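Local structure of ribulose-bisphosphate carboxylase (Alicyclobacillus acidocaldarius subsp. acidocaldarius, 4NAS) at residues Ala198-Ile203 and Gly208-Tyr213. The protein belongs to the family of ribulose-bisphosphate carboxylase large chains, two-domain proteins whose catalytic domain has the TIM-barrel fold. Numbering follows the deposited sequence.
Sequences AKADEI and GRRTAY
In this helix-to-strand return of the barrel domain, Ala200 and Asp201 of helix 189-207 meet Arg210 and Thr211 of the loop that follows it. The chain leaves the helix at Gly208, the first residue after it, with positive phi (91°), and the loop 208-213 runs back alongside. Ala200 faces this returning chain: its CB lies 3.5 Å from Thr211 O and 3.8 Å from Arg210 CG, so the methyl packs against the Thr211 carbonyl oxygen and the first part of the Arg210 side chain. The next residue, Asp201, meets Arg210 on the exposed side. The arginine chain leaves with CG anti to the backbone N (chi1 -178°) and stays extended past Ala200, bringing CD and NE beside Asp201 OD1. That oxygen comes in at the guanidinium edge, near its plane, 3.3 Å from Arg210 NE; the N-H points well off line (128°), a weak bond within a salt bridge. Between the helix and the loop, a water bridges the backbones, donating to Ala200 O and Arg209 O and accepting from Thr211 N, each at 3.0 Å. Thr211 OG1 is hydrogen-bonded to Val172 O; on helix 157-168, Ala200 touches Phe164 and Thr211 touches Ala168. The arrangement is typical of a TIM barrel, leading from outer helix 189-207 into strand 214-216.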
# COMPACT_ATOMS: atom_id res chain seq x y z
N ALA B 198 11.53 28.49 18.07
CA ALA B 198 12.28 29.59 18.67
C ALA B 198 13.34 30.15 17.72
O ALA B 198 13.47 31.37 17.59
CB ALA B 198 12.91 29.16 20.00
N LYS B 199 14.08 29.27 17.05
CA LYS B 199 15.13 29.69 16.14
C LYS B 199 14.51 30.52 15.02
O LYS B 199 15.02 31.58 14.67
CB LYS B 199 15.85 28.47 15.56
CG LYS B 199 17.10 28.78 14.75
CD LYS B 199 18.22 29.40 15.62
CE LYS B 199 19.56 29.35 14.88
NZ LYS B 199 20.46 30.49 15.23
N ALA B 200 13.38 30.03 14.50
CA ALA B 200 12.64 30.75 13.47
C ALA B 200 12.27 32.17 13.92
O ALA B 200 12.34 33.11 13.13
CB ALA B 200 11.37 29.98 13.06
N ASP B 201 11.90 32.31 15.18
CA ASP B 201 11.51 33.60 15.73
C ASP B 201 12.69 34.57 15.75
O ASP B 201 12.55 35.74 15.37
CB ASP B 201 10.95 33.43 17.15
CG ASP B 201 9.52 32.94 17.14
OD1 ASP B 201 8.81 33.20 16.15
OD2 ASP B 201 9.09 32.31 18.14
N GLU B 202 13.83 34.08 16.20
CA GLU B 202 15.06 34.85 16.17
C GLU B 202 15.37 35.32 14.75
O GLU B 202 15.60 36.50 14.51
CB GLU B 202 16.21 34.00 16.72
CG GLU B 202 17.59 34.61 16.59
CD GLU B 202 18.69 33.62 16.95
OE1 GLU B 202 18.57 32.95 18.00
OE2 GLU B 202 19.67 33.50 16.18
N ILE B 203 15.34 34.38 13.80
CA ILE B 203 15.75 34.68 12.43
C ILE B 203 14.81 35.66 11.69
O ILE B 203 15.26 36.48 10.87
CB ILE B 203 15.98 33.37 11.64
CG1 ILE B 203 17.25 32.70 12.14
CG2 ILE B 203 16.09 33.63 10.15
CD1 ILE B 203 17.43 31.31 11.58
N GLY B 208 12.40 38.86 8.17
CA GLY B 208 11.05 39.41 8.08
C GLY B 208 10.01 38.33 7.89
O GLY B 208 8.83 38.60 7.68
N ARG B 209 10.45 37.08 7.98
CA ARG B 209 9.57 35.94 7.78
C ARG B 209 9.86 34.87 8.82
O ARG B 209 11.02 34.55 9.08
CB ARG B 209 9.77 35.38 6.37
CG ARG B 209 8.90 34.17 6.01
CD ARG B 209 9.02 33.84 4.53
NE ARG B 209 8.59 34.95 3.69
CZ ARG B 209 9.38 35.63 2.86
NH1 ARG B 209 10.66 35.28 2.70
NH2 ARG B 209 8.88 36.63 2.15
N ARG B 210 8.82 34.31 9.43
CA ARG B 210 9.02 33.17 10.30
C ARG B 210 8.90 31.91 9.46
O ARG B 210 7.82 31.59 8.96
CB ARG B 210 8.00 33.14 11.44
CG ARG B 210 8.20 31.99 12.40
CD ARG B 210 7.15 31.99 13.51
NE ARG B 210 7.32 30.87 14.43
CZ ARG B 210 6.82 29.65 14.23
NH1 ARG B 210 7.03 28.69 15.12
NH2 ARG B 210 6.11 29.39 13.14
N THR B 211 10.02 31.23 9.28
CA THR B 211 10.11 30.04 8.45
C THR B 211 9.42 28.88 9.16
O THR B 211 9.72 28.61 10.32
CB THR B 211 11.60 29.72 8.19
OG1 THR B 211 12.18 30.76 7.40
CG2 THR B 211 11.77 28.40 7.49
N ALA B 212 8.50 28.22 8.47
CA ALA B 212 7.69 27.15 9.07
C ALA B 212 8.36 25.78 8.98
O ALA B 212 9.22 25.55 8.14
CB ALA B 212 6.32 27.10 8.40
N TYR B 213 7.95 24.86 9.84
CA TYR B 213 8.59 23.55 9.88
C TYR B 213 7.59 22.43 9.58
O TYR B 213 6.55 22.35 10.21
CB TYR B 213 9.28 23.37 11.24
CG TYR B 213 9.90 22.01 11.53
CD1 TYR B 213 10.56 21.28 10.55
CD2 TYR B 213 9.85 21.48 12.81
CE1 TYR B 213 11.12 20.04 10.83
CE2 TYR B 213 10.40 20.27 13.10
CZ TYR B 213 11.03 19.54 12.11
OH TYR B 213 11.58 18.33 12.45
O HOH W 1 12.66 32.28 10.28